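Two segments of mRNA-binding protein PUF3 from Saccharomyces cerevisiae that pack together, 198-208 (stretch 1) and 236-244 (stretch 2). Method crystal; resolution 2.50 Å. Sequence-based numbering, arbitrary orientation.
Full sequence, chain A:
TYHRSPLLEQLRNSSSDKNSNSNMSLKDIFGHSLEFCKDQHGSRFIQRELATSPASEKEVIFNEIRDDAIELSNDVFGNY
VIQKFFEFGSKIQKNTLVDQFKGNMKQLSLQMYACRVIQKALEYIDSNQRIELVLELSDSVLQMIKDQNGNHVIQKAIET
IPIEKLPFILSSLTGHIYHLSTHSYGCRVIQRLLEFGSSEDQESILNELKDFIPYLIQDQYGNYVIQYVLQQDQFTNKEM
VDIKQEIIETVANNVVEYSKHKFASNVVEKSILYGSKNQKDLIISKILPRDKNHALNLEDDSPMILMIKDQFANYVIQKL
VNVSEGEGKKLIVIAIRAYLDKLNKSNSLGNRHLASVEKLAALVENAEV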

# COMPACT_ATOMS: atom_id res chain seq x y z
N SER A 198 13.51 12.88 -1.02
CA SER A 198 14.53 13.61 -0.26
C SER A 198 13.86 14.32 0.92
O SER A 198 12.64 14.52 0.94
N SER A 199 14.67 14.72 1.89
CA SER A 199 14.17 15.46 3.05
C SER A 199 13.36 16.69 2.64
O SER A 199 12.39 17.05 3.29
N GLU A 200 13.76 17.31 1.53
CA GLU A 200 13.08 18.49 1.02
C GLU A 200 11.73 18.14 0.41
O GLU A 200 10.74 18.84 0.62
N ASP A 201 11.69 17.05 -0.35
CA ASP A 201 10.43 16.57 -0.91
C ASP A 201 9.44 16.31 0.21
O ASP A 201 8.28 16.70 0.11
N GLN A 202 9.89 15.64 1.26
CA GLN A 202 9.04 15.33 2.41
C GLN A 202 8.52 16.60 3.06
O GLN A 202 7.38 16.65 3.51
N GLU A 203 9.36 17.63 3.11
CA GLU A 203 8.98 18.91 3.69
C GLU A 203 7.87 19.53 2.85
O GLU A 203 6.84 19.95 3.37
N SER A 204 8.08 19.55 1.54
CA SER A 204 7.11 20.10 0.60
C SER A 204 5.74 19.42 0.70
O SER A 204 4.70 20.05 0.49
N ILE A 205 5.75 18.14 1.02
CA ILE A 205 4.52 17.37 1.11
C ILE A 205 3.81 17.57 2.45
O ILE A 205 2.59 17.67 2.51
N LEU A 206 4.59 17.56 3.53
CA LEU A 206 4.06 17.64 4.88
C LEU A 206 3.54 19.05 5.20
O LEU A 206 2.69 19.23 6.07
N ASN A 207 4.05 20.04 4.47
CA ASN A 207 3.58 21.41 4.57
C ASN A 207 2.15 21.59 4.05
O ASN A 207 1.40 22.41 4.56
N GLU A 208 1.78 20.85 3.01
CA GLU A 208 0.44 20.94 2.47
C GLU A 208 -0.56 20.10 3.28
O GLU A 208 -1.76 20.14 3.02
N THR A 236 14.50 10.26 11.25
CA THR A 236 14.15 11.07 10.08
C THR A 236 14.35 12.57 10.29
O THR A 236 15.03 13.01 11.22
N ASN A 237 13.73 13.35 9.40
CA ASN A 237 13.98 14.79 9.32
C ASN A 237 13.24 15.63 10.36
O ASN A 237 12.41 15.13 11.11
N LYS A 238 13.57 16.92 10.38
CA LYS A 238 12.98 17.85 11.34
C LYS A 238 11.47 18.00 11.13
O LYS A 238 10.74 18.35 12.06
N GLU A 239 11.02 17.75 9.91
CA GLU A 239 9.62 17.97 9.56
C GLU A 239 8.74 16.80 10.02
O GLU A 239 7.63 17.01 10.52
N MET A 240 9.26 15.59 9.89
CA MET A 240 8.55 14.41 10.38
C MET A 240 8.29 14.51 11.88
O MET A 240 7.15 14.37 12.34
N VAL A 241 9.36 14.77 12.64
CA VAL A 241 9.25 14.89 14.09
C VAL A 241 8.14 15.88 14.51
O VAL A 241 7.28 15.55 15.34
N ASP A 242 8.16 17.08 13.94
CA ASP A 242 7.14 18.07 14.26
C ASP A 242 5.73 17.59 13.87
O ASP A 242 4.79 17.73 14.66
N ILE A 243 5.58 17.04 12.67
CA ILE A 243 4.27 16.58 12.22
C ILE A 243 3.79 15.40 13.06
O ILE A 243 2.60 15.28 13.35
N LYS A 244 4.72 14.53 13.45
CA LYS A 244 4.35 13.39 14.28
C LYS A 244 3.80 13.86 15.62
O LYS A 244 2.91 13.24 16.19

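Packing of the helix starting at Ser 199 against the helix starting at Lys 238 in PUF3, followed along the second stretch. The two helices run in roughly the same direction, their axes 30° apart and 9.6 Å from each other at closest approach, and the contact buries 457 Å² counted over both sides. Thr 236 (chi1 p) lies at the margin, its CA-to-CB bond sideways, and makes no contact. Asn 237 points toward the first helix with chi1 p and uses both ends of its amide. Asn 237 OD1 turns back to cap its own helix, accepting from Met 240 N at 2.9 Å and, weakly, from Glu 239 N at 3.3 Å. This leaves Asn 237 ND2 free to reach across and donate to Gln 202 OE1 at 2.6 Å, the sole hydrogen bond between the stretches. Gln 202 meets it from a CA-to-CB bond directed toward stretch 2, with chi1 m and chi2 t extending the chain to the amide. Beside this pair, Ser 199 OG (chi1 t) comes to 3.5 Å from Asn 237 CB, a contact without a hydrogen bond. Lys 238 leaves its backbone sideways, chi1 p, then runs fully extended through three t angles, so that its end comes nearer the first helix. Lys 238 NZ stops 4.6 Å from Glu 203 OE2, where opposite charges are near each other but too far apart for a salt bridge; Glu 203 is itself extended, chi1 and chi2 both t. Glu 239 points toward stretch 1 with chi1 t and chi2 p. Glu 239 CG lies 3.5 Å from Leu 206 CD1 and 4.0 Å from Glu 203 CA. Glu 239 OE2 approaches Asn 207 OD1 to 3.1 Å, but both are acceptors and no hydrogen bond joins them. Met 240 starts sideways, and chi1 m with chi2 m brings its end nearer the partner helix. Met 240 SD rests 3.7 Å from Leu 206 CD1, while Met 240 CE comes within 3.3 Å of Gln 202 OE1, setting the methyl group beside the amide oxygen that Asn 237 engages. One turn beyond Glu 239, Ile 243 again points toward stretch 1, chi1 and chi2 both m, and places Ile 243 CG1 4.0 Å from Leu 206 CB. Leu 206, buried and directed toward stretch 2 with chi1 m and chi2 t, thus touches Glu 239, Met 240 and Ile 243 and forms the apolar centre of the contact.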

# COMPACT_ATOMS: atom_id res chain seq x y z
CB SER A 198 15.22 14.65 -1.16
OG SER A 198 14.34 15.74 -1.45
CB SER A 199 15.31 15.87 3.98
OG SER A 199 14.83 16.79 4.95
CB GLU A 200 13.96 19.21 -0.01
CG GLU A 200 15.34 19.62 0.52
CD GLU A 200 16.22 18.42 0.86
OE1 GLU A 200 16.69 17.72 -0.08
OE2 GLU A 200 16.44 18.17 2.08
CB ASP A 201 10.65 15.28 -1.70
CG ASP A 201 11.50 15.49 -2.94
OD1 ASP A 201 11.39 16.58 -3.55
OD2 ASP A 201 12.27 14.56 -3.31
CB GLN A 202 9.78 14.47 3.43
CG GLN A 202 10.32 13.18 2.86
CD GLN A 202 11.04 12.33 3.89
OE1 GLN A 202 10.75 12.40 5.08
NE2 GLN A 202 11.98 11.53 3.44
CB GLU A 203 10.20 19.83 3.81
CG GLU A 203 9.91 21.16 4.48
CD GLU A 203 11.14 22.04 4.58
OE1 GLU A 203 12.22 21.60 4.13
OE2 GLU A 203 11.03 23.16 5.11
CB SER A 204 7.64 20.00 -0.83
OG SER A 204 6.60 20.22 -1.77
CB ILE A 205 4.80 15.86 0.94
CG1 ILE A 205 5.06 15.52 -0.53
CG2 ILE A 205 3.66 15.03 1.52
CD1 ILE A 205 5.43 14.10 -0.74
CB LEU A 206 5.12 17.22 5.89
CG LEU A 206 5.51 15.74 5.81
CD1 LEU A 206 6.68 15.43 6.74
CD2 LEU A 206 4.31 14.86 6.10
CB ASN A 207 4.53 22.35 3.84
CG ASN A 207 5.77 22.70 4.67
OD1 ASN A 207 5.89 22.29 5.83
ND2 ASN A 207 6.69 23.46 4.08
CB GLU A 208 0.41 20.51 0.99
CG GLU A 208 1.22 21.41 0.07
CD GLU A 208 0.78 21.30 -1.38
OE1 GLU A 208 1.50 21.79 -2.28
OE2 GLU A 208 -0.30 20.71 -1.62
CB THR A 236 12.70 10.81 9.61
OG1 THR A 236 11.80 11.04 10.70
CG2 THR A 236 12.53 9.38 9.12
CB ASN A 237 13.67 15.30 7.91
CG ASN A 237 12.34 14.80 7.38
OD1 ASN A 237 11.28 15.17 7.88
ND2 ASN A 237 12.39 13.97 6.34
CB LYS A 238 13.66 19.22 11.20
CG LYS A 238 13.45 19.87 9.83
CD LYS A 238 14.03 21.27 9.78
CE LYS A 238 13.77 21.92 8.42
NZ LYS A 238 14.28 23.32 8.36
CB GLU A 239 9.47 18.17 8.05
CG GLU A 239 8.05 18.48 7.60
CD GLU A 239 7.54 19.80 8.13
OE1 GLU A 239 8.35 20.57 8.70
OE2 GLU A 239 6.33 20.07 7.99
CB MET A 240 9.34 13.13 10.07
CG MET A 240 9.26 12.69 8.62
SD MET A 240 7.62 12.10 8.14
CE MET A 240 7.98 11.35 6.54
CB VAL A 241 10.60 15.31 14.71
CG1 VAL A 241 10.46 15.54 16.22
CG2 VAL A 241 11.66 14.25 14.43
CB ASP A 242 7.44 19.38 13.55
CG ASP A 242 8.65 20.10 14.11
OD1 ASP A 242 9.09 19.73 15.22
OD2 ASP A 242 9.16 21.02 13.45
CB ILE A 243 4.29 16.17 10.74
CG1 ILE A 243 4.76 17.34 9.87
CG2 ILE A 243 2.91 15.70 10.29
CD1 ILE A 243 3.90 18.57 9.98
CB LYS A 244 5.51 12.44 14.49
CG LYS A 244 5.10 11.16 15.20
CD LYS A 244 6.29 10.24 15.41
CE LYS A 244 5.92 8.99 16.19
NZ LYS A 244 7.00 7.95 16.06